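Local coordinates for capsular polysaccharide export system protein KpsC (Thermosulfurimonas dismutans, PDB 6MGD) that acts as a beta-2,7 Kdo transferase that probably takes part in building the conserved glycolipid anchor of Gram-negative bacterial capsules, at residues Pro103-Glu108 / Leu295-Tyr300; Leu111-Asp116 / Leu286-Ala291; Val157-Val162 / Ser244-Glu249; Ser184-Glu187 / Tyr193-Tyr196. All coordinates share one frame; numbering follows the deposited sequence.

Contact 1: residues Pro103-Glu108 / Leu295-Tyr300; sequences PSYLEE and LLYPMY
The ring of Y297 has L106 lying on one face and Y105 at its edge. L106 CB sits 3.6 Å from the centroid of the Y297 ring and 9° off its normal, a CH-pi contact almost centred on the face. The rest of the leucine follows the aromatic back toward its root, with L106 CG 3.5 Å from Y297 CG and CD2 reaching the Y297 methylene. At the edge of the Y297 ring, Y105 CD2 meets Y297 CD1 at 4.1 Å, and the two tyrosines run past one another in opposite directions. The ring extends toward helix 105-112 because its CG lies anti to the backbone N (chi1 -176°), which carries the ring up to L106 in the first turn. That turn is capped by S104, whose OG accepts from E107 N at 3.1 Å with an N-H...O angle of 153°. The polar end of Y297 is satisfied beyond the contact, its OH bonding D92 OD2 on strand 88-92, an oxygen that also receives the N-H of Y105. E107 points off to the other side and forms a salt bridge with R279. The chemistry is thus divided: across the interface the grip is apolar, leucine against aromatic face, while a single aspartate oxygen ties both the phenol and the start of the helix to the sheet, which should fix the Y297 ring in depth and direction.

Contact 2: residues Leu111-Asp116 / Leu286-Ala291; sequences LARKFD and LQELVA
R113 and E288 meet through a salt bridge, beside which the F115 ring leans on the helix backbone. The bridge is nearly flat, guanidinium and carboxylate planes lying 22° apart. R113 CG lies between its backbone N and carbonyl carbon (chi1 60°), and a bend at chi3 turns the guanidinium to E288. R113 NH2 gives a bond of 2.8 Å to E288 OE1, close to straight at 162° and directed at the syn lone pair of that oxygen. R113 NE adds a weak bond of 3.3 Å to the same E288 OE1, making this oxygen the focus of the pair. The apolar part of the contact is F115: its CE2 approaches E288 O at 3.5 Å and E288 CB at 4.0 Å, while R113 CA lies 3.9 Å above the centre of the F115 ring, as the chain doubles back on itself. Outward, the contact is looser, with R113, F115 and E288 all partly exposed at the surface of the chain. A methionine in place of R113 would probably leave E288 OE1 without its positive mate, the carboxylate keeping its bond to S285 N. The motif is a helix-ending turn, with positive phi at R113 and an inverse gamma turn centred on K114, held against the first turn of helix 286-296, where E288 OE2 accepts from S285 N.

Contact 3: residues Val157-Val162 / Ser244-Glu249; sequences VVPGQV and SLFGFE
P159 sets its CB over one face of the F246 ring, 4.2 Å from the F246 ring centroid in a CH-pi contact tilted 26° from the normal. The two side chains come closest at P159 CG and F246 CD1, 3.5 Å apart, and the same CG reaches the F246 methylene. This joins the end of strand 155-159, in the parallel sheet of a Rossmann-like domain, to the first turn of the helix that follows strand 238-241. That strand, next to 155-159, feeds the loop that leads into the helix. In GT-B enzymes such loops at the C-terminal ends of strands commonly border the nucleotide-sugar site, and this one may do so too. Further along, Q161 reaches across with its chain extended beyond CG and approaches the S244 backbone. Its OE1 accepts from T243 N; S244 N is also near, but poorly angled for a bond. I233 of the neighbouring helix 230-233 adds to the packing around F246. S244 contributes to both sides of the junction. Its CB comes 3.5 Å from Q161 OE1, whereas its hydroxyl, set anti to the backbone N (chi1 -172°), turns to the helix that follows, where F246 N donates to S244 OG at 3.2 Å.

Contact 4: residues Ser184-Glu187 / Tyr193-Tyr196; sequences SVRE and YIVY
I194 reaches helix 178-188 through its longer branch: with CG1 beside the backbone N (chi1 -57°) and CD1 extended beyond it (chi2 179°), the methyl arrives between V185 and R186. On one flank V185 CG1 touches I194 CD1 at 3.6 Å, methyl against methyl. On the other, R186 leaves the helix to the side of I194, and bends at chi2 and chi3 (chi3 -63°) bring its guanidinium alongside the I194 branch. R186 NH2 comes within 3.3 Å of I194 CD1 and is equally near CG1, while R186 NE lies 3.6 Å from the same CD1. The group meets the methyl obliquely, and the aliphatic root adds a looser touch where R186 CB stands 4.0 Å from I194 CD1. Its nitrogens find their polar partners elsewhere: NE donates to F219 O, NH2 to A192 O and NH1 weakly to P190 O, which would hold the group steady against that branch. A leucine in place of R186 would probably leave these carbonyls without their donors and loosen the turn between helix and strand. V185 also faces I156 and V158 of strand 155-159. Helix 178-188 thus covers one side of two adjacent parallel strands and lies on the chain path from 155-159 to 193-197, as in the beta-alpha-beta crossover of a Rossmann-like fold.

Overall arrangement
Along the chain the contacts are nested: contact 4 lies within the loop closed by contact 3, which is enclosed by contact 2 and then contact 1. Contacts 1 and 2 share helices 105-112 and 286-296, with centres 11 Å apart. Contacts 3 and 4, with centres 13 Å apart, both reach the parallel sheet, where strands 155-159 and 193-197 are neighbours. The two groups meet where L289 CD1 packs on F248 CE1 at 3.7 Å, whereas contacts 1 and 4 are 32 Å apart between centres. Strand 298-300 returns the chain to the other, mixed sheet, consistent with the two-domain GT-B architecture, whose C-terminal part crosses back to the first domain.

Contact 1: residues Pro103-Glu108 / Leu295-Tyr300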
loop_
_atom_site.group_PDB
_atom_site.type_symbol
_atom_site.label_atom_id
_atom_site.label_comp_id
_atom_site.label_asym_id
_atom_site.label_seq_id
_atom_site.Cartn_x
_atom_site.Cartn_y
_atom_site.Cartn_z
ATOM N N PRO A 103 12.514 -9.279 -0.608
ATOM C CA PRO A 103 11.398 -9.878 0.130
ATOM C C PRO A 103 10.822 -8.925 1.166
ATOM O O PRO A 103 11.507 -8.041 1.685
ATOM C CB PRO A 103 12.031 -11.107 0.793
ATOM C CG PRO A 103 13.206 -11.432 -0.066
ATOM C CD PRO A 103 13.728 -10.112 -0.545
ATOM N N SER A 104 9.537 -9.112 1.459
ATOM C CA SER A 104 8.836 -8.350 2.480
ATOM C C SER A 104 8.164 -9.313 3.448
ATOM O O SER A 104 7.906 -10.473 3.120
ATOM C CB SER A 104 7.787 -7.408 1.871
ATOM O OG SER A 104 6.680 -8.136 1.361
ATOM N N TYR A 105 7.874 -8.814 4.654
ATOM C CA TYR A 105 7.199 -9.648 5.643
ATOM C C TYR A 105 5.759 -9.942 5.241
ATOM O O TYR A 105 5.229 -11.006 5.582
ATOM C CB TYR A 105 7.242 -8.986 7.020
ATOM C CG TYR A 105 6.674 -9.853 8.122
ATOM C CD1 TYR A 105 7.276 -11.058 8.461
ATOM C CD2 TYR A 105 5.541 -9.464 8.825
ATOM C CE1 TYR A 105 6.764 -11.856 9.467
ATOM C CE2 TYR A 105 5.021 -10.256 9.836
ATOM C CZ TYR A 105 5.636 -11.450 10.151
ATOM O OH TYR A 105 5.122 -12.240 11.154
ATOM N N LEU A 106 5.109 -9.016 4.530
ATOM C CA LEU A 106 3.783 -9.298 3.990
ATOM C C LEU A 106 3.840 -10.454 2.999
ATOM O O LEU A 106 2.965 -11.328 2.996
ATOM C CB LEU A 106 3.212 -8.047 3.319
ATOM C CG LEU A 106 1.702 -7.772 3.337
ATOM C CD1 LEU A 106 1.270 -7.085 2.045
ATOM C CD2 LEU A 106 0.861 -9.021 3.601
ATOM N N GLU A 107 4.874 -10.479 2.158
ATOM C CA GLU A 107 5.015 -11.552 1.181
ATOM C C GLU A 107 5.281 -12.889 1.860
ATOM O O GLU A 107 4.803 -13.929 1.390
ATOM C CB GLU A 107 6.132 -11.205 0.197
ATOM C CG GLU A 107 6.159 -12.042 -1.068
ATOM C CD GLU A 107 7.232 -11.584 -2.042
ATOM O OE1 GLU A 107 7.995 -10.657 -1.692
ATOM O OE2 GLU A 107 7.311 -12.146 -3.155
ATOM N N GLU A 108 6.028 -12.885 2.969
ATOM C CA GLU A 108 6.267 -14.123 3.701
ATOM C C GLU A 108 5.003 -14.610 4.397
ATOM O O GLU A 108 4.782 -15.822 4.500
ATOM C CB GLU A 108 7.393 -13.933 4.720
ATOM C CG GLU A 108 8.720 -13.450 4.137
ATOM C CD GLU A 108 9.235 -14.331 3.013
ATOM O OE1 GLU A 108 9.271 -13.859 1.857
ATOM O OE2 GLU A 108 9.600 -15.495 3.283
ATOM N N LEU A 295 -5.285 -7.764 8.147
ATOM C CA LEU A 295 -5.504 -8.279 9.495
ATOM C C LEU A 295 -4.214 -8.583 10.250
ATOM O O LEU A 295 -4.105 -8.243 11.433
ATOM C CB LEU A 295 -6.379 -9.537 9.441
ATOM C CG LEU A 295 -7.901 -9.342 9.501
ATOM C CD1 LEU A 295 -8.397 -8.336 8.468
ATOM C CD2 LEU A 295 -8.617 -10.674 9.331
ATOM N N LEU A 296 -3.232 -9.213 9.604
ATOM C CA LEU A 296 -1.999 -9.620 10.272
ATOM C C LEU A 296 -0.847 -8.645 10.065
ATOM O O LEU A 296 -0.088 -8.386 11.003
ATOM C CB LEU A 296 -1.572 -11.009 9.785
ATOM C CG LEU A 296 -2.460 -12.191 10.172
ATOM C CD1 LEU A 296 -2.050 -13.435 9.403
ATOM C CD2 LEU A 296 -2.386 -12.440 11.667
ATOM N N TYR A 297 -0.703 -8.096 8.855
ATOM C CA TYR A 297 0.483 -7.299 8.541
ATOM C C TYR A 297 0.534 -5.981 9.305
ATOM O O TYR A 297 1.564 -5.705 9.944
ATOM C CB TYR A 297 0.566 -7.086 7.025
ATOM C CG TYR A 297 1.797 -6.361 6.538
ATOM C CD1 TYR A 297 3.072 -6.843 6.819
ATOM C CD2 TYR A 297 1.685 -5.215 5.760
ATOM C CE1 TYR A 297 4.202 -6.188 6.358
ATOM C CE2 TYR A 297 2.807 -4.556 5.291
ATOM C CZ TYR A 297 4.063 -5.045 5.594
ATOM O OH TYR A 297 5.180 -4.389 5.131
ATOM N N PRO A 298 -0.494 -5.130 9.293
ATOM C CA PRO A 298 -0.371 -3.828 9.950
ATOM C C PRO A 298 -0.833 -3.860 11.400
ATOM O O PRO A 298 -1.636 -4.698 11.816
ATOM C CB PRO A 298 -1.291 -2.925 9.110
ATOM C CG PRO A 298 -2.115 -3.867 8.232
ATOM C CD PRO A 298 -1.823 -5.267 8.676
ATOM N N MET A 299 -0.294 -2.922 12.172
ATOM C CA MET A 299 -0.745 -2.694 13.535
ATOM C C MET A 299 -1.942 -1.749 13.538
ATOM O O MET A 299 -2.172 -0.994 12.590
ATOM C CB MET A 299 0.385 -2.115 14.392
ATOM C CG MET A 299 1.568 -3.048 14.576
ATOM S SD MET A 299 2.937 -2.293 15.481
ATOM C CE MET A 299 3.395 -0.973 14.362
ATOM N N TYR A 300 -2.717 -1.808 14.619
ATOM C CA TYR A 300 -3.863 -0.925 14.800
ATOM C C TYR A 300 -3.912 -0.473 16.250
ATOM O O TYR A 300 -3.910 -1.306 17.161
ATOM C CB TYR A 300 -5.178 -1.618 14.419
ATOM C CG TYR A 300 -5.268 -2.062 12.974
ATOM C CD1 TYR A 300 -4.933 -3.358 12.602
ATOM C CD2 TYR A 300 -5.699 -1.188 11.983
ATOM C CE1 TYR A 300 -5.018 -3.772 11.284
ATOM C CE2 TYR A 300 -5.788 -1.591 10.660
ATOM C CZ TYR A 300 -5.445 -2.884 10.317
ATOM O OH TYR A 300 -5.530 -3.291 9.001
#

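Contact 2: residues Leu111-Asp116 / Leu286-Ala291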
loop_
_atom_site.group_PDB
_atom_site.type_symbol
_atom_site.label_atom_id
_atom_site.label_comp_id
_atom_site.label_asym_id
_atom_site.label_seq_id
_atom_site.Cartn_x
_atom_site.Cartn_y
_atom_site.Cartn_z
ATOM N N LEU A 111 2.879 -16.239 1.679
ATOM C CA LEU A 111 3.445 -17.496 1.199
ATOM C C LEU A 111 3.244 -18.613 2.215
ATOM O O LEU A 111 2.806 -19.714 1.859
ATOM C CB LEU A 111 4.931 -17.316 0.877
ATOM C CG LEU A 111 5.779 -18.576 0.666
ATOM C CD1 LEU A 111 5.204 -19.473 -0.422
ATOM C CD2 LEU A 111 7.208 -18.190 0.332
ATOM N N ALA A 112 3.571 -18.355 3.484
ATOM C CA ALA A 112 3.316 -19.348 4.523
ATOM C C ALA A 112 1.827 -19.639 4.654
ATOM O O ALA A 112 1.443 -20.771 4.968
ATOM C CB ALA A 112 3.892 -18.876 5.859
ATOM N N ARG A 113 0.987 -18.628 4.410
ATOM C CA ARG A 113 -0.469 -18.723 4.302
ATOM C C ARG A 113 -1.112 -19.670 5.311
ATOM O O ARG A 113 -2.088 -20.353 4.990
ATOM C CB ARG A 113 -0.868 -19.121 2.872
ATOM C CG ARG A 113 -0.331 -20.462 2.384
ATOM C CD ARG A 113 -0.442 -20.600 0.875
ATOM N NE ARG A 113 -1.804 -20.389 0.396
ATOM C CZ ARG A 113 -2.264 -20.843 -0.765
ATOM N NH1 ARG A 113 -1.472 -21.547 -1.564
ATOM N NH2 ARG A 113 -3.518 -20.604 -1.125
ATOM N N LYS A 114 -0.587 -19.712 6.533
ATOM C CA LYS A 114 -1.238 -20.465 7.604
ATOM C C LYS A 114 -2.438 -19.652 8.073
ATOM O O LYS A 114 -2.361 -18.893 9.038
ATOM C CB LYS A 114 -0.268 -20.755 8.744
ATOM C CG LYS A 114 1.138 -20.215 8.526
ATOM C CD LYS A 114 2.198 -21.064 9.223
ATOM C CE LYS A 114 1.999 -21.113 10.732
ATOM N NZ LYS A 114 1.199 -22.294 11.167
ATOM N N PHE A 115 -3.560 -19.805 7.370
ATOM C CA PHE A 115 -4.782 -19.051 7.646
ATOM C C PHE A 115 -5.865 -20.033 8.082
ATOM O O PHE A 115 -6.468 -20.713 7.245
ATOM C CB PHE A 115 -5.222 -18.251 6.423
ATOM C CG PHE A 115 -4.230 -17.204 5.991
ATOM C CD1 PHE A 115 -3.418 -16.570 6.918
ATOM C CD2 PHE A 115 -4.109 -16.858 4.656
ATOM C CE1 PHE A 115 -2.505 -15.608 6.519
ATOM C CE2 PHE A 115 -3.201 -15.900 4.250
ATOM C CZ PHE A 115 -2.397 -15.273 5.183
ATOM N N ASP A 116 -6.120 -20.101 9.386
ATOM C CA ASP A 116 -7.135 -21.006 9.900
ATOM C C ASP A 116 -8.530 -20.492 9.539
ATOM O O ASP A 116 -8.700 -19.408 8.972
ATOM C CB ASP A 116 -6.979 -21.177 11.410
ATOM C CG ASP A 116 -7.295 -19.912 12.177
ATOM O OD1 ASP A 116 -6.963 -18.814 11.683
ATOM O OD2 ASP A 116 -7.880 -20.016 13.274
ATOM N N LEU A 286 -9.297 -13.719 -2.434
ATOM C CA LEU A 286 -9.427 -12.371 -1.886
ATOM C C LEU A 286 -9.395 -12.379 -0.362
ATOM O O LEU A 286 -8.887 -11.434 0.252
ATOM C CB LEU A 286 -10.715 -11.720 -2.392
ATOM C CG LEU A 286 -10.905 -10.243 -2.038
ATOM C CD1 LEU A 286 -9.785 -9.404 -2.629
ATOM C CD2 LEU A 286 -12.262 -9.737 -2.508
ATOM N N GLN A 287 -9.915 -13.438 0.264
ATOM C CA GLN A 287 -9.886 -13.521 1.720
ATOM C C GLN A 287 -8.469 -13.744 2.235
ATOM O O GLN A 287 -8.076 -13.162 3.253
ATOM C CB GLN A 287 -10.813 -14.637 2.200
ATOM C CG GLN A 287 -12.275 -14.404 1.867
ATOM C CD GLN A 287 -13.119 -15.642 2.080
ATOM O OE1 GLN A 287 -12.674 -16.614 2.690
ATOM N NE2 GLN A 287 -14.345 -15.616 1.570
ATOM N N GLU A 288 -7.690 -14.587 1.552
ATOM C CA GLU A 288 -6.298 -14.779 1.944
ATOM C C GLU A 288 -5.519 -13.473 1.842
ATOM O O GLU A 288 -4.735 -13.138 2.737
ATOM C CB GLU A 288 -5.650 -15.864 1.082
ATOM C CG GLU A 288 -6.380 -17.201 1.107
ATOM C CD GLU A 288 -5.700 -18.258 0.257
ATOM O OE1 GLU A 288 -4.734 -18.886 0.741
ATOM O OE2 GLU A 288 -6.128 -18.458 -0.900
ATOM N N LEU A 289 -5.737 -12.718 0.762
ATOM C CA LEU A 289 -5.075 -11.427 0.602
ATOM C C LEU A 289 -5.467 -10.471 1.723
ATOM O O LEU A 289 -4.608 -9.843 2.352
ATOM C CB LEU A 289 -5.428 -10.828 -0.761
ATOM C CG LEU A 289 -4.398 -9.984 -1.525
ATOM C CD1 LEU A 289 -5.098 -8.939 -2.390
ATOM C CD2 LEU A 289 -3.369 -9.330 -0.611
ATOM N N VAL A 290 -6.770 -10.356 1.991
ATOM C CA VAL A 290 -7.249 -9.425 3.007
ATOM C C VAL A 290 -6.773 -9.846 4.392
ATOM O O VAL A 290 -6.293 -9.016 5.175
ATOM C CB VAL A 290 -8.783 -9.312 2.935
ATOM C CG1 VAL A 290 -9.334 -8.623 4.178
ATOM C CG2 VAL A 290 -9.190 -8.558 1.676
ATOM N N ALA A 291 -6.888 -11.138 4.716
ATOM C CA ALA A 291 -6.439 -11.617 6.020
ATOM C C ALA A 291 -4.960 -11.336 6.244
ATOM O O ALA A 291 -4.543 -11.082 7.379
ATOM C CB ALA A 291 -6.719 -13.112 6.159
#

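Contact 3: residues Val157-Val162 / Ser244-Glu249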
loop_
_atom_site.group_PDB
_atom_site.type_symbol
_atom_site.label_atom_id
_atom_site.label_comp_id
_atom_site.label_asym_id
_atom_site.label_seq_id
_atom_site.Cartn_x
_atom_site.Cartn_y
_atom_site.Cartn_z
ATOM N N VAL A 157 -10.678 2.539 -16.099
ATOM C CA VAL A 157 -10.286 3.659 -15.249
ATOM C C VAL A 157 -8.815 3.499 -14.888
ATOM O O VAL A 157 -8.347 2.389 -14.611
ATOM C CB VAL A 157 -11.155 3.753 -13.973
ATOM C CG1 VAL A 157 -10.979 2.522 -13.096
ATOM C CG2 VAL A 157 -10.845 5.024 -13.184
ATOM N N VAL A 158 -8.086 4.610 -14.911
ATOM C CA VAL A 158 -6.661 4.626 -14.589
ATOM C C VAL A 158 -6.403 5.704 -13.544
ATOM O O VAL A 158 -6.514 6.899 -13.848
ATOM C CB VAL A 158 -5.802 4.857 -15.845
ATOM C CG1 VAL A 158 -4.342 5.065 -15.464
ATOM C CG2 VAL A 158 -5.937 3.691 -16.813
ATOM N N PRO A 159 -6.070 5.335 -12.304
ATOM C CA PRO A 159 -5.752 6.342 -11.280
ATOM C C PRO A 159 -4.299 6.774 -11.401
ATOM O O PRO A 159 -3.387 5.948 -11.328
ATOM C CB PRO A 159 -6.014 5.598 -9.964
ATOM C CG PRO A 159 -5.748 4.168 -10.296
ATOM C CD PRO A 159 -6.127 3.972 -11.747
ATOM N N GLY A 160 -4.086 8.070 -11.603
ATOM C CA GLY A 160 -2.735 8.590 -11.643
ATOM C C GLY A 160 -2.084 8.582 -10.273
ATOM O O GLY A 160 -2.746 8.640 -9.237
ATOM N N GLN A 161 -0.757 8.506 -10.275
ATOM C CA GLN A 161 0.031 8.519 -9.056
ATOM C C GLN A 161 1.007 9.686 -9.082
ATOM O O GLN A 161 1.272 10.281 -10.129
ATOM C CB GLN A 161 0.813 7.210 -8.875
ATOM C CG GLN A 161 -0.040 5.959 -8.770
ATOM C CD GLN A 161 0.799 4.709 -8.582
ATOM O OE1 GLN A 161 0.520 3.664 -9.171
ATOM N NE2 GLN A 161 1.836 4.811 -7.756
ATOM N N VAL A 162 1.543 10.008 -7.910
ATOM C CA VAL A 162 2.676 10.921 -7.823
ATOM C C VAL A 162 3.915 10.153 -8.261
ATOM O O VAL A 162 4.276 9.141 -7.653
ATOM C CB VAL A 162 2.834 11.480 -6.403
ATOM C CG1 VAL A 162 3.674 12.750 -6.424
ATOM C CG2 VAL A 162 1.470 11.740 -5.789
ATOM N N SER A 244 -0.694 1.547 -7.669
ATOM C CA SER A 244 -1.549 2.319 -6.779
ATOM C C SER A 244 -2.287 1.422 -5.792
ATOM O O SER A 244 -2.781 0.349 -6.149
ATOM C CB SER A 244 -2.555 3.134 -7.588
ATOM O OG SER A 244 -3.275 4.021 -6.751
ATOM N N LEU A 245 -2.355 1.875 -4.537
ATOM C CA LEU A 245 -3.221 1.239 -3.551
ATOM C C LEU A 245 -4.679 1.253 -3.994
ATOM O O LEU A 245 -5.472 0.421 -3.538
ATOM C CB LEU A 245 -3.066 1.944 -2.201
ATOM C CG LEU A 245 -3.790 1.377 -0.981
ATOM C CD1 LEU A 245 -3.301 -0.030 -0.677
ATOM C CD2 LEU A 245 -3.594 2.294 0.221
ATOM N N PHE A 246 -5.037 2.190 -4.876
ATOM C CA PHE A 246 -6.362 2.229 -5.487
ATOM C C PHE A 246 -6.768 0.867 -6.040
ATOM O O PHE A 246 -7.943 0.486 -5.972
ATOM C CB PHE A 246 -6.358 3.286 -6.593
ATOM C CG PHE A 246 -7.718 3.760 -7.000
ATOM C CD1 PHE A 246 -8.356 3.211 -8.098
ATOM C CD2 PHE A 246 -8.346 4.781 -6.305
ATOM C CE1 PHE A 246 -9.603 3.655 -8.486
ATOM C CE2 PHE A 246 -9.595 5.231 -6.688
ATOM C CZ PHE A 246 -10.223 4.668 -7.779
ATOM N N GLY A 247 -5.805 0.114 -6.583
ATOM C CA GLY A 247 -6.114 -1.192 -7.143
ATOM C C GLY A 247 -6.456 -2.238 -6.100
ATOM O O GLY A 247 -7.226 -3.163 -6.376
ATOM N N PHE A 248 -5.885 -2.124 -4.898
ATOM C CA PHE A 248 -6.278 -3.019 -3.817
ATOM C C PHE A 248 -7.700 -2.733 -3.352
ATOM O O PHE A 248 -8.423 -3.656 -2.957
ATOM C CB PHE A 248 -5.297 -2.901 -2.649
ATOM C CG PHE A 248 -5.639 -3.773 -1.471
ATOM C CD1 PHE A 248 -5.833 -5.136 -1.631
ATOM C CD2 PHE A 248 -5.744 -3.233 -0.199
ATOM C CE1 PHE A 248 -6.141 -5.939 -0.547
ATOM C CE2 PHE A 248 -6.045 -4.032 0.890
ATOM C CZ PHE A 248 -6.244 -5.386 0.715
ATOM N N GLU A 249 -8.116 -1.465 -3.395
ATOM C CA GLU A 249 -9.496 -1.125 -3.071
ATOM C C GLU A 249 -10.452 -1.665 -4.125
ATOM O O GLU A 249 -11.561 -2.105 -3.797
ATOM C CB GLU A 249 -9.642 0.391 -2.937
ATOM C CG GLU A 249 -11.062 0.863 -2.688
ATOM C CD GLU A 249 -11.149 2.362 -2.465
ATOM O OE1 GLU A 249 -10.648 3.125 -3.316
ATOM O OE2 GLU A 249 -11.713 2.775 -1.431
#

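Contact 4: residues Ser184-Glu187 / Tyr193-Tyr196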
loop_
_atom_site.group_PDB
_atom_site.type_symbol
_atom_site.label_atom_id
_atom_site.label_comp_id
_atom_site.label_asym_id
_atom_site.label_seq_id
_atom_site.Cartn_x
_atom_site.Cartn_y
_atom_site.Cartn_z
ATOM N N SER A 184 0.685 2.671 -22.339
ATOM C CA SER A 184 0.612 1.215 -22.300
ATOM C C SER A 184 -0.819 0.718 -22.134
ATOM O O SER A 184 -1.169 -0.343 -22.665
ATOM C CB SER A 184 1.490 0.678 -21.172
ATOM O OG SER A 184 1.410 -0.733 -21.099
ATOM N N VAL A 185 -1.657 1.459 -21.402
ATOM C CA VAL A 185 -3.050 1.049 -21.236
ATOM C C VAL A 185 -3.777 1.080 -22.573
ATOM O O VAL A 185 -4.538 0.162 -22.905
ATOM C CB VAL A 185 -3.754 1.934 -20.190
ATOM C CG1 VAL A 185 -5.259 1.702 -20.223
ATOM C CG2 VAL A 185 -3.218 1.649 -18.798
ATOM N N ARG A 186 -3.549 2.128 -23.367
ATOM C CA ARG A 186 -4.240 2.234 -24.646
ATOM C C ARG A 186 -3.735 1.195 -25.641
ATOM O O ARG A 186 -4.524 0.641 -26.415
ATOM C CB ARG A 186 -4.092 3.642 -25.220
ATOM C CG ARG A 186 -4.676 3.785 -26.618
ATOM C CD ARG A 186 -5.546 5.024 -26.764
ATOM N NE ARG A 186 -6.723 4.997 -25.896
ATOM C CZ ARG A 186 -7.853 4.358 -26.184
ATOM N NH1 ARG A 186 -7.961 3.674 -27.315
ATOM N NH2 ARG A 186 -8.875 4.394 -25.341
ATOM N N GLU A 187 -2.429 0.910 -25.636
ATOM C CA GLU A 187 -1.893 -0.064 -26.584
ATOM C C GLU A 187 -2.513 -1.439 -26.370
ATOM O O GLU A 187 -2.789 -2.162 -27.334
ATOM C CB GLU A 187 -0.368 -0.148 -26.471
ATOM C CG GLU A 187 0.376 1.187 -26.497
ATOM C CD GLU A 187 0.447 1.835 -27.871
ATOM O OE1 GLU A 187 -0.572 1.857 -28.593
ATOM O OE2 GLU A 187 1.536 2.335 -28.226
ATOM N N TYR A 193 -13.034 2.617 -23.518
ATOM C CA TYR A 193 -13.178 3.990 -23.049
ATOM C C TYR A 193 -12.288 4.163 -21.824
ATOM O O TYR A 193 -12.566 3.602 -20.759
ATOM C CB TYR A 193 -14.635 4.316 -22.727
ATOM C CG TYR A 193 -14.882 5.781 -22.429
ATOM C CD1 TYR A 193 -14.633 6.307 -21.167
ATOM C CD2 TYR A 193 -15.364 6.639 -23.410
ATOM C CE1 TYR A 193 -14.849 7.643 -20.891
ATOM C CE2 TYR A 193 -15.590 7.977 -23.143
ATOM C CZ TYR A 193 -15.331 8.473 -21.881
ATOM O OH TYR A 193 -15.552 9.804 -21.607
ATOM N N ILE A 194 -11.220 4.936 -21.974
ATOM C CA ILE A 194 -10.241 5.142 -20.914
ATOM C C ILE A 194 -10.483 6.511 -20.299
ATOM O O ILE A 194 -10.477 7.528 -21.004
ATOM C CB ILE A 194 -8.803 5.021 -21.445
ATOM C CG1 ILE A 194 -8.596 3.655 -22.104
ATOM C CG2 ILE A 194 -7.805 5.235 -20.317
ATOM C CD1 ILE A 194 -7.215 3.456 -22.681
ATOM N N VAL A 195 -10.703 6.537 -18.989
ATOM C CA VAL A 195 -10.848 7.771 -18.230
ATOM C C VAL A 195 -9.703 7.833 -17.227
ATOM O O VAL A 195 -9.519 6.907 -16.427
ATOM C CB VAL A 195 -12.215 7.861 -17.530
ATOM C CG1 VAL A 195 -12.593 6.526 -16.910
ATOM C CG2 VAL A 195 -12.198 8.948 -16.475
ATOM N N TYR A 196 -8.928 8.912 -17.282
ATOM C CA TYR A 196 -7.760 9.081 -16.427
ATOM C C TYR A 196 -8.131 9.947 -15.232
ATOM O O TYR A 196 -8.524 11.108 -15.395
ATOM C CB TYR A 196 -6.600 9.708 -17.200
ATOM C CG TYR A 196 -5.386 10.006 -16.347
ATOM C CD1 TYR A 196 -4.646 8.979 -15.775
ATOM C CD2 TYR A 196 -4.972 11.313 -16.128
ATOM C CE1 TYR A 196 -3.532 9.245 -15.002
ATOM C CE2 TYR A 196 -3.858 11.589 -15.356
ATOM C CZ TYR A 196 -3.143 10.551 -14.796
ATOM O OH TYR A 196 -2.034 10.819 -14.025
#